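PDB 2EAB: alpha-fucosidase from Bifidobacterium bifidum, which probably releases alpha-1,2-linked L-fucose from glycans by hydrolysis, this chain being the catalytic domain of a longer, calcium-binding, probably membrane-bound bifidobacterial protein. Local coordinates for residues R46-F54 with Y754-F764. Residues are numbered along the deposited sequence; the frame is centred on the assembly and turned at random.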
# COMPACT_ATOMS: atom_id res chain seq x y z
N ARG A 46 -6.19 -20.08 -11.09
CA ARG A 46 -7.61 -19.94 -10.81
C ARG A 46 -7.82 -19.18 -9.50
O ARG A 46 -8.68 -18.29 -9.42
CB ARG A 46 -8.32 -21.30 -10.77
CG ARG A 46 -9.85 -21.20 -10.68
CD ARG A 46 -10.50 -20.92 -12.03
NE ARG A 46 -10.35 -22.04 -12.97
CZ ARG A 46 -10.71 -22.01 -14.25
NH1 ARG A 46 -11.25 -20.91 -14.78
NH2 ARG A 46 -10.52 -23.07 -15.01
N TRP A 47 -7.04 -19.53 -8.48
CA TRP A 47 -7.12 -18.86 -7.18
C TRP A 47 -7.04 -17.33 -7.34
O TRP A 47 -7.89 -16.59 -6.83
CB TRP A 47 -6.02 -19.35 -6.22
CG TRP A 47 -5.99 -18.51 -4.97
CD1 TRP A 47 -6.77 -18.66 -3.86
CD2 TRP A 47 -5.19 -17.34 -4.74
NE1 TRP A 47 -6.49 -17.67 -2.94
CE2 TRP A 47 -5.52 -16.85 -3.46
CE3 TRP A 47 -4.20 -16.68 -5.48
CZ2 TRP A 47 -4.92 -15.71 -2.91
CZ3 TRP A 47 -3.60 -15.55 -4.94
CH2 TRP A 47 -3.96 -15.08 -3.67
N GLN A 48 -6.00 -16.86 -8.03
CA GLN A 48 -5.73 -15.42 -8.07
C GLN A 48 -6.74 -14.63 -8.88
O GLN A 48 -6.93 -13.44 -8.65
CB GLN A 48 -4.31 -15.12 -8.57
CG GLN A 48 -4.09 -15.41 -10.04
CD GLN A 48 -2.78 -14.88 -10.56
OE1 GLN A 48 -2.14 -14.03 -9.93
NE2 GLN A 48 -2.37 -15.37 -11.72
N GLN A 49 -7.40 -15.29 -9.84
CA GLN A 49 -8.31 -14.59 -10.75
C GLN A 49 -9.77 -14.61 -10.32
O GLN A 49 -10.56 -13.79 -10.79
CB GLN A 49 -8.18 -15.13 -12.18
CG GLN A 49 -6.78 -15.01 -12.75
CD GLN A 49 -6.73 -14.96 -14.27
OE1 GLN A 49 -7.68 -14.51 -14.93
NE2 GLN A 49 -5.61 -15.39 -14.83
N THR A 50 -10.12 -15.54 -9.43
CA THR A 50 -11.54 -15.85 -9.22
C THR A 50 -12.06 -15.87 -7.78
O THR A 50 -13.27 -15.79 -7.58
CB THR A 50 -11.95 -17.20 -9.89
OG1 THR A 50 -11.36 -18.27 -9.16
CG2 THR A 50 -11.50 -17.27 -11.34
N THR A 51 -11.17 -15.99 -6.79
CA THR A 51 -11.62 -16.14 -5.41
C THR A 51 -11.84 -14.79 -4.73
O THR A 51 -11.33 -13.76 -5.18
CB THR A 51 -10.65 -17.01 -4.58
OG1 THR A 51 -9.38 -16.35 -4.48
CG2 THR A 51 -10.47 -18.39 -5.21
N LEU A 52 -12.61 -14.80 -3.65
CA LEU A 52 -13.04 -13.55 -3.02
C LEU A 52 -12.45 -13.41 -1.62
O LEU A 52 -12.65 -14.27 -0.77
CB LEU A 52 -14.57 -13.45 -3.00
CG LEU A 52 -15.21 -13.32 -4.39
CD1 LEU A 52 -16.73 -13.49 -4.32
CD2 LEU A 52 -14.84 -11.98 -5.03
N PRO A 53 -11.67 -12.33 -1.40
CA PRO A 53 -10.92 -12.15 -0.17
C PRO A 53 -11.68 -11.48 0.97
O PRO A 53 -12.52 -10.61 0.75
CB PRO A 53 -9.77 -11.25 -0.62
CG PRO A 53 -10.38 -10.38 -1.66
CD PRO A 53 -11.40 -11.25 -2.36
N PHE A 54 -11.34 -11.88 2.18
CA PHE A 54 -11.78 -11.20 3.38
C PHE A 54 -10.71 -11.40 4.45
O PHE A 54 -9.91 -12.33 4.37
CB PHE A 54 -13.15 -11.73 3.85
CG PHE A 54 -13.12 -13.14 4.34
CD1 PHE A 54 -13.01 -13.40 5.70
CD2 PHE A 54 -13.18 -14.22 3.46
CE1 PHE A 54 -12.96 -14.70 6.18
CE2 PHE A 54 -13.13 -15.53 3.93
CZ PHE A 54 -13.03 -15.77 5.29
N TYR A 754 -8.39 -8.76 -12.72
CA TYR A 754 -8.96 -10.10 -12.85
C TYR A 754 -10.47 -10.07 -12.56
O TYR A 754 -11.01 -9.04 -12.15
CB TYR A 754 -8.25 -11.08 -11.92
CG TYR A 754 -6.81 -11.42 -12.27
CD1 TYR A 754 -6.40 -11.59 -13.60
CD2 TYR A 754 -5.86 -11.63 -11.26
CE1 TYR A 754 -5.07 -11.93 -13.91
CE2 TYR A 754 -4.54 -11.98 -11.56
CZ TYR A 754 -4.15 -12.12 -12.88
OH TYR A 754 -2.84 -12.45 -13.16
N ALA A 755 -11.13 -11.21 -12.76
CA ALA A 755 -12.58 -11.32 -12.57
C ALA A 755 -13.04 -11.01 -11.15
O ALA A 755 -14.17 -10.56 -10.94
CB ALA A 755 -13.08 -12.69 -13.00
N ASN A 756 -12.16 -11.25 -10.17
CA ASN A 756 -12.41 -10.92 -8.77
C ASN A 756 -11.95 -9.51 -8.39
O ASN A 756 -11.86 -9.17 -7.21
CB ASN A 756 -11.72 -11.95 -7.86
CG ASN A 756 -10.21 -11.97 -8.04
OD1 ASN A 756 -9.65 -11.23 -8.85
ND2 ASN A 756 -9.53 -12.82 -7.28
N LEU A 757 -11.63 -8.72 -9.41
CA LEU A 757 -11.15 -7.34 -9.29
C LEU A 757 -9.80 -7.19 -8.57
O LEU A 757 -9.45 -6.09 -8.13
CB LEU A 757 -12.22 -6.41 -8.71
CG LEU A 757 -13.56 -6.41 -9.47
CD1 LEU A 757 -14.48 -5.33 -8.92
CD2 LEU A 757 -13.37 -6.24 -10.98
N PHE A 758 -9.05 -8.28 -8.48
CA PHE A 758 -7.64 -8.17 -8.10
C PHE A 758 -6.85 -7.52 -9.23
O PHE A 758 -6.93 -7.92 -10.40
CB PHE A 758 -7.03 -9.54 -7.80
CG PHE A 758 -7.13 -9.98 -6.35
CD1 PHE A 758 -7.51 -9.10 -5.33
CD2 PHE A 758 -6.77 -11.28 -6.01
CE1 PHE A 758 -7.58 -9.54 -3.99
CE2 PHE A 758 -6.83 -11.73 -4.69
CZ PHE A 758 -7.23 -10.85 -3.68
N ASP A 759 -6.06 -6.51 -8.87
CA ASP A 759 -5.11 -5.89 -9.79
C ASP A 759 -4.04 -6.90 -10.17
O ASP A 759 -3.61 -7.71 -9.33
CB ASP A 759 -4.46 -4.68 -9.11
CG ASP A 759 -3.31 -4.10 -9.91
OD1 ASP A 759 -3.57 -3.30 -10.83
OD2 ASP A 759 -2.14 -4.41 -9.61
N TYR A 760 -3.60 -6.83 -11.42
CA TYR A 760 -2.53 -7.70 -11.85
C TYR A 760 -1.41 -7.02 -12.60
O TYR A 760 -1.60 -5.98 -13.24
CB TYR A 760 -3.07 -8.94 -12.59
CG TYR A 760 -3.57 -8.78 -14.02
CD1 TYR A 760 -2.68 -8.80 -15.09
CD2 TYR A 760 -4.93 -8.70 -14.29
CE1 TYR A 760 -3.14 -8.72 -16.41
CE2 TYR A 760 -5.40 -8.63 -15.61
CZ TYR A 760 -4.49 -8.63 -16.65
OH TYR A 760 -4.93 -8.56 -17.96
N HIS A 761 -0.24 -7.65 -12.49
CA HIS A 761 1.00 -7.17 -13.07
C HIS A 761 1.31 -7.74 -14.48
O HIS A 761 1.83 -6.99 -15.29
CB HIS A 761 2.14 -7.42 -12.06
CG HIS A 761 3.50 -6.99 -12.52
ND1 HIS A 761 4.29 -7.77 -13.35
CD2 HIS A 761 4.23 -5.89 -12.23
CE1 HIS A 761 5.43 -7.15 -13.56
NE2 HIS A 761 5.43 -6.01 -12.89
N ALA A 762 1.04 -9.01 -14.82
CA ALA A 762 0.64 -10.12 -13.97
C ALA A 762 1.86 -10.64 -13.20
O ALA A 762 3.00 -10.32 -13.55
CB ALA A 762 0.08 -11.24 -14.85
N PRO A 763 1.65 -11.45 -12.14
CA PRO A 763 0.41 -11.95 -11.57
C PRO A 763 -0.27 -10.93 -10.66
O PRO A 763 0.07 -9.74 -10.68
CB PRO A 763 0.89 -13.17 -10.78
CG PRO A 763 2.22 -12.73 -10.27
CD PRO A 763 2.83 -11.96 -11.41
N PHE A 764 -1.23 -11.39 -9.86
CA PHE A 764 -1.89 -10.56 -8.86
C PHE A 764 -0.87 -9.80 -8.04
O PHE A 764 0.05 -10.40 -7.48
CB PHE A 764 -2.76 -11.44 -7.95
CG PHE A 764 -3.12 -10.81 -6.62
CD1 PHE A 764 -3.69 -9.54 -6.53
CD2 PHE A 764 -2.94 -11.54 -5.45
CE1 PHE A 764 -4.03 -9.00 -5.29
CE2 PHE A 764 -3.29 -11.01 -4.21
CZ PHE A 764 -3.84 -9.74 -4.13
O HOH W 1 -10.13 -13.32 -14.65
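Gln49 lies flat on Tyr754. Gln49 CG stands 3.5 Å from the centroid of the Tyr754 ring, a CH-pi contact, and its amide stacks on the same face with the planes 10° apart. The chain is extended beyond CG, carrying the amide out over the CD1–CE1 side of the ring. On the opposite face Tyr760 CD2 sits near the rim. One water links Gln49 OE1 to Ala755 N, and Gln49 NE2 is held by Asn45 OD1 and Ala33 O.

Gln48 passes the CE2–OH side of the Tyr754 ring, on the same side of its plane as Gln49, its amide plane turned 53° from the ring. Gln48 OE1 takes a nearly straight bond, 2.8 Å, from Phe764 N. NE2 turns to Ala35 O.

Asn756 reaches the end of helix 42-50. Its CG sits between backbone N and carbonyl carbon (chi1 61°). Asn756 ND2 meets Thr51 O at 2.9 Å, on a lone pair, and Gln48 O at 3.0 Å, from above the carbonyl plane. Asn756 N bonds Gln49 O. OD1 accepts from Phe758 N, an Asx turn that fixes the amide.

Pro53 CG packs 3.7 Å from Phe758 CE1.

The contact joins the glycosyl hydrolase family 65-type N-terminal domain to the family 95 catalytic domain. The loop between helices 738-751 and 767-780 meets helix 42-50 and strand 52-55, while helix 365-386 packs against Pro53 and Leu757.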